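Local coordinates for protein meso-diaminopimelate dehydrogenase (Clostridium tetani, PDB 3WGY) that catalyses, in its natural form, the reversible NADP-dependent oxidative deamination of meso-diaminopimelate, and here is an engineered variant holding 4-methyl-2-oxovalerate, at residues B[4-9]-B[30-35]; B[61-66]-B[85-90]; B[20-25]-B[280-285]. The protein carries 6 engineered substitutions. One frame throughout, in Å; residues are numbered along the deposited sequence.

Contact 1. Residues B[4-9]-B[30-35]; sequences KIRIGI and ELEAIF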
loop_
_atom_site.group_PDB
_atom_site.type_symbol
_atom_site.label_atom_id
_atom_site.label_comp_id
_atom_site.label_asym_id
_atom_site.label_seq_id
_atom_site.Cartn_x
_atom_site.Cartn_y
_atom_site.Cartn_z
ATOM N N LYS B 4 -11.096 -22.314 14.752
ATOM C CA LYS B 4 -9.817 -21.628 14.564
ATOM C C LYS B 4 -8.959 -22.160 13.421
ATOM O O LYS B 4 -9.085 -23.317 13.029
ATOM C CB LYS B 4 -9.004 -21.732 15.855
ATOM C CG LYS B 4 -9.793 -21.442 17.119
ATOM C CD LYS B 4 -10.030 -19.963 17.284
ATOM C CE LYS B 4 -11.144 -19.706 18.274
ATOM N NZ LYS B 4 -11.295 -18.256 18.567
ATOM N N ILE B 5 -8.079 -21.305 12.901
ATOM C CA ILE B 5 -7.155 -21.694 11.836
ATOM C C ILE B 5 -5.954 -22.324 12.544
ATOM O O ILE B 5 -5.325 -21.692 13.387
ATOM C CB ILE B 5 -6.683 -20.464 11.002
ATOM C CG1 ILE B 5 -7.862 -19.871 10.226
ATOM C CG2 ILE B 5 -5.598 -20.883 10.014
ATOM C CD1 ILE B 5 -7.496 -18.684 9.345
ATOM N N ARG B 6 -5.648 -23.573 12.205
ATOM C CA ARG B 6 -4.550 -24.302 12.840
ATOM C C ARG B 6 -3.195 -23.999 12.213
ATOM O O ARG B 6 -2.902 -24.428 11.098
ATOM C CB ARG B 6 -4.825 -25.805 12.771
ATOM C CG ARG B 6 -6.091 -26.235 13.518
ATOM C CD ARG B 6 -6.439 -27.687 13.220
ATOM N NE ARG B 6 -6.648 -27.868 11.788
ATOM C CZ ARG B 6 -7.003 -29.014 11.217
ATOM N NH1 ARG B 6 -7.195 -30.097 11.960
ATOM N NH2 ARG B 6 -7.156 -29.076 9.898
ATOM N N ILE B 7 -2.359 -23.276 12.946
ATOM C CA ILE B 7 -1.055 -22.912 12.423
ATOM C C ILE B 7 0.060 -23.818 12.928
ATOM O O ILE B 7 0.004 -24.335 14.041
ATOM C CB ILE B 7 -0.708 -21.443 12.769
ATOM C CG1 ILE B 7 -1.727 -20.492 12.125
ATOM C CG2 ILE B 7 0.700 -21.110 12.288
ATOM C CD1 ILE B 7 -1.801 -20.582 10.626
ATOM N N GLY B 8 1.064 -24.009 12.082
ATOM C CA GLY B 8 2.207 -24.824 12.439
ATOM C C GLY B 8 3.456 -24.020 12.140
ATOM O O GLY B 8 3.575 -23.445 11.060
ATOM N N ILE B 9 4.382 -23.972 13.090
ATOM C CA ILE B 9 5.615 -23.218 12.909
ATOM C C ILE B 9 6.822 -24.138 12.758
ATOM O O ILE B 9 7.032 -25.025 13.582
ATOM C CB ILE B 9 5.884 -22.275 14.123
ATOM C CG1 ILE B 9 4.719 -21.300 14.305
ATOM C CG2 ILE B 9 7.187 -21.513 13.912
ATOM C CD1 ILE B 9 4.870 -20.388 15.510
ATOM N N GLU B 30 -4.873 -20.567 16.057
ATOM C CA GLU B 30 -4.410 -21.390 17.157
ATOM C C GLU B 30 -3.099 -22.036 16.740
ATOM O O GLU B 30 -2.977 -22.538 15.626
ATOM C CB GLU B 30 -5.449 -22.461 17.457
ATOM C CG GLU B 30 -5.518 -22.878 18.901
ATOM C CD GLU B 30 -6.829 -23.554 19.219
ATOM O OE1 GLU B 30 -7.070 -24.665 18.692
ATOM O OE2 GLU B 30 -7.624 -22.962 19.984
ATOM N N LEU B 31 -2.108 -21.992 17.622
ATOM C CA LEU B 31 -0.821 -22.603 17.327
ATOM C C LEU B 31 -0.941 -24.075 17.692
ATOM O O LEU B 31 -1.265 -24.408 18.826
ATOM C CB LEU B 31 0.289 -21.951 18.154
ATOM C CG LEU B 31 1.698 -22.508 17.923
ATOM C CD1 LEU B 31 2.020 -22.535 16.430
ATOM C CD2 LEU B 31 2.707 -21.649 18.678
ATOM N N GLU B 32 -0.696 -24.950 16.727
ATOM C CA GLU B 32 -0.793 -26.381 16.965
ATOM C C GLU B 32 0.539 -26.954 17.414
ATOM O O GLU B 32 0.610 -27.687 18.398
ATOM C CB GLU B 32 -1.265 -27.090 15.696
ATOM C CG GLU B 32 -2.567 -27.877 15.864
ATOM C CD GLU B 32 -3.628 -27.111 16.640
ATOM O OE1 GLU B 32 -3.509 -27.012 17.881
ATOM O OE2 GLU B 32 -4.579 -26.603 16.009
ATOM N N ALA B 33 1.602 -26.609 16.700
ATOM C CA ALA B 33 2.918 -27.113 17.047
ATOM C C ALA B 33 4.048 -26.272 16.487
ATOM O O ALA B 33 3.898 -25.561 15.495
ATOM C CB ALA B 33 3.065 -28.552 16.558
ATOM N N ILE B 34 5.185 -26.356 17.163
ATOM C CA ILE B 34 6.386 -25.662 16.757
ATOM C C ILE B 34 7.382 -26.790 16.549
ATOM O O ILE B 34 7.742 -27.494 17.491
ATOM C CB ILE B 34 6.883 -24.719 17.855
ATOM C CG1 ILE B 34 5.832 -23.648 18.132
ATOM C CG2 ILE B 34 8.175 -24.052 17.427
ATOM C CD1 ILE B 34 6.147 -22.817 19.358
ATOM N N PHE B 35 7.802 -26.974 15.307
ATOM C CA PHE B 35 8.738 -28.029 14.974
ATOM C C PHE B 35 10.175 -27.540 15.034
ATOM O O PHE B 35 10.516 -26.516 14.447
ATOM C CB PHE B 35 8.382 -28.577 13.593
ATOM C CG PHE B 35 6.980 -29.122 13.526
ATOM C CD1 PHE B 35 6.664 -30.336 14.135
ATOM C CD2 PHE B 35 5.957 -28.379 12.958
ATOM C CE1 PHE B 35 5.347 -30.792 14.187
ATOM C CE2 PHE B 35 4.634 -28.827 13.005
ATOM C CZ PHE B 35 4.331 -30.036 13.623
#

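Contact 2. Residues B[61-66]-B[85-90]; sequences DTVDVM and SQFNTV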
loop_
_atom_site.group_PDB
_atom_site.type_symbol
_atom_site.label_atom_id
_atom_site.label_comp_id
_atom_site.label_asym_id
_atom_site.label_seq_id
_atom_site.Cartn_x
_atom_site.Cartn_y
_atom_site.Cartn_z
ATOM N N ASP B 61 -2.849 -33.882 9.160
ATOM C CA ASP B 61 -4.276 -33.621 9.321
ATOM C C ASP B 61 -4.625 -32.622 10.419
ATOM O O ASP B 61 -5.798 -32.325 10.637
ATOM C CB ASP B 61 -5.016 -34.929 9.601
ATOM C CG ASP B 61 -5.175 -35.780 8.365
ATOM O OD1 ASP B 61 -4.523 -35.466 7.344
ATOM O OD2 ASP B 61 -5.946 -36.766 8.412
ATOM N N THR B 62 -3.617 -32.103 11.110
ATOM C CA THR B 62 -3.868 -31.156 12.190
ATOM C C THR B 62 -3.337 -29.744 11.916
ATOM O O THR B 62 -3.591 -28.816 12.687
ATOM C CB THR B 62 -3.295 -31.700 13.531
ATOM O OG1 THR B 62 -3.352 -30.682 14.534
ATOM C CG2 THR B 62 -1.867 -32.153 13.362
ATOM N N VAL B 63 -2.612 -29.576 10.815
ATOM C CA VAL B 63 -2.073 -28.269 10.457
ATOM C C VAL B 63 -2.662 -27.754 9.150
ATOM O O VAL B 63 -2.528 -28.394 8.108
ATOM C CB VAL B 63 -0.535 -28.315 10.308
ATOM C CG1 VAL B 63 -0.013 -26.957 9.841
ATOM C CG2 VAL B 63 0.100 -28.694 11.635
ATOM N N ASP B 64 -3.311 -26.594 9.206
ATOM C CA ASP B 64 -3.897 -25.993 8.011
ATOM C C ASP B 64 -2.836 -25.209 7.259
ATOM O O ASP B 64 -2.769 -25.248 6.033
ATOM C CB ASP B 64 -5.045 -25.055 8.384
ATOM C CG ASP B 64 -6.286 -25.799 8.832
ATOM O OD1 ASP B 64 -6.765 -26.670 8.073
ATOM O OD2 ASP B 64 -6.785 -25.507 9.935
ATOM N N VAL B 65 -2.005 -24.490 8.003
ATOM C CA VAL B 65 -0.948 -23.708 7.385
ATOM C C VAL B 65 0.339 -23.823 8.191
ATOM O O VAL B 65 0.336 -23.683 9.408
ATOM C CB VAL B 65 -1.345 -22.218 7.274
ATOM C CG1 VAL B 65 -0.221 -21.430 6.619
ATOM C CG2 VAL B 65 -2.623 -22.085 6.471
ATOM N N MET B 66 1.436 -24.080 7.490
ATOM C CA MET B 66 2.738 -24.211 8.118
ATOM C C MET B 66 3.556 -22.972 7.762
ATOM O O MET B 66 3.784 -22.688 6.592
ATOM C CB MET B 66 3.443 -25.466 7.592
ATOM C CG MET B 66 4.613 -25.951 8.434
ATOM S SD MET B 66 4.111 -26.723 9.990
ATOM C CE MET B 66 3.571 -28.286 9.418
ATOM N N SER B 85 4.989 -30.671 0.180
ATOM C CA SER B 85 4.372 -31.923 -0.241
ATOM C C SER B 85 3.436 -32.464 0.820
ATOM O O SER B 85 2.738 -33.450 0.594
ATOM C CB SER B 85 5.439 -32.981 -0.529
ATOM O OG SER B 85 6.205 -32.644 -1.670
ATOM N N GLN B 86 3.407 -31.815 1.975
ATOM C CA GLN B 86 2.568 -32.292 3.063
ATOM C C GLN B 86 1.640 -31.246 3.652
ATOM O O GLN B 86 0.633 -31.592 4.269
ATOM C CB GLN B 86 3.458 -32.858 4.168
ATOM C CG GLN B 86 4.414 -33.936 3.685
ATOM C CD GLN B 86 5.459 -34.303 4.721
ATOM O OE1 GLN B 86 6.291 -33.477 5.103
ATOM N NE2 GLN B 86 5.422 -35.550 5.179
ATOM N N PHE B 87 1.974 -29.970 3.481
ATOM C CA PHE B 87 1.130 -28.908 4.027
ATOM C C PHE B 87 1.077 -27.716 3.095
ATOM O O PHE B 87 1.855 -27.619 2.150
ATOM C CB PHE B 87 1.666 -28.405 5.377
ATOM C CG PHE B 87 1.932 -29.492 6.385
ATOM C CD1 PHE B 87 3.068 -30.284 6.291
ATOM C CD2 PHE B 87 1.050 -29.712 7.438
ATOM C CE1 PHE B 87 3.324 -31.285 7.233
ATOM C CE2 PHE B 87 1.297 -30.708 8.382
ATOM C CZ PHE B 87 2.437 -31.495 8.278
ATOM N N ASN B 88 0.137 -26.814 3.357
ATOM C CA ASN B 88 0.051 -25.584 2.581
ATOM C C ASN B 88 1.122 -24.782 3.300
ATOM O O ASN B 88 1.182 -24.808 4.524
ATOM C CB ASN B 88 -1.308 -24.916 2.762
ATOM C CG ASN B 88 -2.441 -25.747 2.211
ATOM O OD1 ASN B 88 -2.404 -26.179 1.063
ATOM N ND2 ASN B 88 -3.463 -25.964 3.025
ATOM N N THR B 89 1.975 -24.081 2.572
ATOM C CA THR B 89 3.035 -23.355 3.254
ATOM C C THR B 89 3.098 -21.861 3.015
ATOM O O THR B 89 2.535 -21.343 2.054
ATOM C CB THR B 89 4.395 -23.923 2.879
ATOM O OG1 THR B 89 4.620 -23.713 1.478
ATOM C CG2 THR B 89 4.448 -25.410 3.192
ATOM N N VAL B 90 3.800 -21.186 3.920
ATOM C CA VAL B 90 4.023 -19.752 3.861
ATOM C C VAL B 90 5.488 -19.546 4.224
ATOM O O VAL B 90 5.939 -20.008 5.273
ATOM C CB VAL B 90 3.142 -18.988 4.887
ATOM C CG1 VAL B 90 3.635 -17.551 5.027
ATOM C CG2 VAL B 90 1.686 -18.992 4.438
HETATM O O HOH W 1 -1.967 -28.077 5.413
#

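Contact 3. Residues B[20-25]-B[280-285]; sequences EKAIKQ and TSSVLV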
loop_
_atom_site.group_PDB
_atom_site.type_symbol
_atom_site.label_atom_id
_atom_site.label_comp_id
_atom_site.label_asym_id
_atom_site.label_seq_id
_atom_site.Cartn_x
_atom_site.Cartn_y
_atom_site.Cartn_z
ATOM N N GLU B 20 4.968 -17.122 16.880
ATOM C CA GLU B 20 4.216 -17.639 18.013
ATOM C C GLU B 20 3.555 -16.482 18.746
ATOM O O GLU B 20 2.400 -16.573 19.155
ATOM C CB GLU B 20 5.138 -18.396 18.973
ATOM C CG GLU B 20 4.493 -18.738 20.312
ATOM C CD GLU B 20 5.403 -19.560 21.199
ATOM O OE1 GLU B 20 6.590 -19.189 21.353
ATOM O OE2 GLU B 20 4.928 -20.571 21.747
ATOM N N LYS B 21 4.298 -15.392 18.906
ATOM C CA LYS B 21 3.783 -14.209 19.583
ATOM C C LYS B 21 2.621 -13.579 18.831
ATOM O O LYS B 21 1.569 -13.312 19.408
ATOM C CB LYS B 21 4.896 -13.172 19.760
ATOM C CG LYS B 21 5.464 -13.154 21.156
ATOM C CD LYS B 21 6.775 -12.396 21.244
ATOM C CE LYS B 21 7.654 -13.049 22.308
ATOM N NZ LYS B 21 8.855 -12.252 22.683
ATOM N N ALA B 22 2.813 -13.346 17.541
ATOM C CA ALA B 22 1.779 -12.728 16.731
ATOM C C ALA B 22 0.481 -13.533 16.714
ATOM O O ALA B 22 -0.609 -12.959 16.686
ATOM C CB ALA B 22 2.289 -12.523 15.315
ATOM N N ILE B 23 0.591 -14.856 16.732
ATOM C CA ILE B 23 -0.595 -15.690 16.712
ATOM C C ILE B 23 -1.469 -15.401 17.927
ATOM O O ILE B 23 -2.673 -15.630 17.891
ATOM C CB ILE B 23 -0.223 -17.188 16.662
ATOM C CG1 ILE B 23 0.381 -17.522 15.296
ATOM C CG2 ILE B 23 -1.457 -18.043 16.881
ATOM C CD1 ILE B 23 0.849 -18.945 15.167
ATOM N N LYS B 24 -0.869 -14.880 18.993
ATOM C CA LYS B 24 -1.619 -14.546 20.204
ATOM C C LYS B 24 -2.483 -13.303 19.986
ATOM O O LYS B 24 -3.469 -13.092 20.700
ATOM C CB LYS B 24 -0.666 -14.301 21.380
ATOM C CG LYS B 24 0.151 -15.520 21.803
ATOM C CD LYS B 24 1.123 -15.152 22.919
ATOM C CE LYS B 24 1.943 -16.351 23.368
ATOM N NZ LYS B 24 1.089 -17.413 23.976
ATOM N N GLN B 25 -2.101 -12.483 19.004
ATOM C CA GLN B 25 -2.844 -11.267 18.672
ATOM C C GLN B 25 -3.956 -11.567 17.664
ATOM O O GLN B 25 -4.643 -10.656 17.209
ATOM C CB GLN B 25 -1.912 -10.201 18.067
ATOM C CG GLN B 25 -0.747 -9.779 18.944
ATOM C CD GLN B 25 -0.003 -8.570 18.391
ATOM O OE1 GLN B 25 0.324 -8.510 17.201
ATOM N NE2 GLN B 25 0.279 -7.602 19.261
ATOM N N THR B 280 8.107 -8.929 10.457
ATOM C CA THR B 280 8.101 -9.961 9.429
ATOM C C THR B 280 7.153 -11.072 9.879
ATOM O O THR B 280 6.377 -11.604 9.087
ATOM C CB THR B 280 9.500 -10.567 9.244
ATOM O OG1 THR B 280 10.406 -9.539 8.834
ATOM C CG2 THR B 280 9.461 -11.669 8.188
ATOM N N SER B 281 7.225 -11.409 11.159
ATOM C CA SER B 281 6.371 -12.443 11.735
ATOM C C SER B 281 4.887 -12.089 11.647
ATOM O O SER B 281 4.052 -12.952 11.358
ATOM C CB SER B 281 6.748 -12.680 13.196
ATOM O OG SER B 281 8.032 -13.257 13.294
ATOM N N SER B 282 4.555 -10.828 11.910
ATOM C CA SER B 282 3.163 -10.390 11.841
ATOM C C SER B 282 2.669 -10.514 10.412
ATOM O O SER B 282 1.527 -10.905 10.168
ATOM C CB SER B 282 3.017 -8.934 12.291
ATOM O OG SER B 282 3.238 -8.817 13.675
ATOM N N VAL B 283 3.534 -10.163 9.467
ATOM C CA VAL B 283 3.177 -10.246 8.070
ATOM C C VAL B 283 2.943 -11.715 7.732
ATOM O O VAL B 283 1.951 -12.065 7.082
ATOM C CB VAL B 283 4.302 -9.678 7.161
ATOM C CG1 VAL B 283 3.966 -9.937 5.702
ATOM C CG2 VAL B 283 4.472 -8.170 7.423
ATOM N N LEU B 284 3.853 -12.574 8.190
ATOM C CA LEU B 284 3.720 -14.006 7.923
ATOM C C LEU B 284 2.377 -14.525 8.431
ATOM O O LEU B 284 1.669 -15.246 7.722
ATOM C CB LEU B 284 4.873 -14.791 8.571
ATOM C CG LEU B 284 6.238 -14.668 7.876
ATOM C CD1 LEU B 284 7.317 -15.382 8.696
ATOM C CD2 LEU B 284 6.140 -15.271 6.481
ATOM N N VAL B 285 2.023 -14.150 9.652
ATOM C CA VAL B 285 0.764 -14.585 10.239
ATOM C C VAL B 285 -0.449 -14.099 9.449
ATOM O O VAL B 285 -1.350 -14.888 9.164
ATOM C CB VAL B 285 0.633 -14.112 11.692
ATOM C CG1 VAL B 285 -0.754 -14.466 12.234
ATOM C CG2 VAL B 285 1.718 -14.769 12.539
HETATM O O HOH W 2 3.013 -9.615 16.995
#

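Contact 1. Residues B[4-9]-B[30-35]
I9 is gripped at both backbone polar atoms by the strand 30-35: its N donates to A33 O at 2.9 Å, and its O accepts from F35 N at 2.7 Å. Earlier along the pair I7 does the same, giving its N to E30 O and taking E32 N at 2.8 Å on its own O, while I5 O receives E30 N. Pairing is parallel, the short strand axes inclined by 33°, but slips by one residue at E32, a bulge-like irregularity. On the face carrying I7 and I9, CG1 and CD1 of I9 both meet L31 CD1, at 3.7 Å from CG1, the two side chains crossing at about a right angle. On the side of R6, E32 OE2 lies against CB, CG and CD of R6; R6 NE is 4.9 Å from that oxygen and is turned instead to a salt bridge with D64. Helix 14-23 covers the isoleucine face through V19, E20 and I23, completing a beta-alpha-beta unit of the Rossmann type. All five hydrogen bonds across the pair are main chain; the slip leaves A33 N buried without a partner, and the E32 carboxylate may add to the negative potential around R6.

Contact 2. Residues B[61-66]-B[85-90]
M66 lays its terminal methyl squarely on the F87 ring: CE stands 3.3 Å from the ring centroid, only 6° off the normal, a CH-pi contact that belongs to a Met-aromatic pair. The sulfur itself is farther back, with SD 5.0 Å from the same centroid. Bends at chi2 and chi3 (77°) fold the thioether, the second of them placing CE over the ring. V63 adds its CB against the CD2 and CE2 side of F87, 3.6 Å from CD2, its side chain crossing the phenylalanine at about a right angle. L56 touches both M66 and F87, and F35 of the strand 29-36 also reaches M66, so this side is a compact apolar cluster. Beyond it the strands pair in parallel: M66 N donates to N88 O, and M66 O takes V90 N in a more bent bond (145°). V65 CG1 meets V90 CG2 at 3.8 Å across the opposite face, which helix 276-296 covers through S288 and I291.

The polar side, around N88 and D64, is looser. There the N88 amide bridges the two segments where they diverge, ND2 giving a 3.2 Å bond to D64 O that lies close to the amide plane, while N88 OD1 accepts from I116 N. A water donates to V63 O at 2.8 Å, more weakly to D64 O, and accepts from N88 N. D64 O therefore has two donors, and side-chain amide and water together stand in for the direct main-chain ladder on the N-terminal side of the M66-T89 pairing in this Rossmann-type sheet.

Contact 3. Residues B[20-25]-B[280-285]
A22 and V285 make the main apolar touch between these helices, with A22 CB 3.6 Å from V285 CG2. The same methyl of V285 also approaches I23, 4.1 Å from its CG1, so one branch serves two successive residues. Chi1 of 174° sets that branch, with CG2 anti to the carbonyl carbon. The small methyl of A22 lets the backbones come near, its CA lying 5.6 Å from that of S282. In the fold, helix 14-23 is the first crossover helix of a Rossmann-type domain, and helix 276-296, which follows strand 264-273, packs back against it; V19 extends the seam, touching V285 and the side chain of S281.

With no direct hydrogen bond between the two segments, their polar link is one water, which donates to Q25 OE1 at 2.9 Å and makes a long, weak contact of 3.4 Å with S282 OG. That hydroxyl is also hydrogen-bonded to E278 O. Just beyond the segment, S281 OG bonds I15 O of helix 14-23 directly, and A277 O as well, two carbonyls that must share its one proton. Q25 NE2 donates to N258 O of the second subunit, whose I138 packs on S282.

Overall arrangement
Contacts 1 and 2 are adjoining parts of one parallel sheet, their centres about 9 Å apart: strand 5-10 lies between 29-36 and 65-68. G8 N approaches V65 O at 2.8 Å, a probable hydrogen bond, and R6 NE meets D64 OD2 at 3.0 Å in a salt bridge. Contact 3 supplies a helical layer, its centre about 11 Å from contact 1; I7 CG2 lies 3.6 Å from I23 CD1. Contacts 2 and 3, about 17 Å apart between centres, meet where V90 CG1 is 3.7 Å from L284 CD2. The bound 2-oxo acid lies at S153, L154 (engineered), G155 and H156, residues that belong to none of the three contacts.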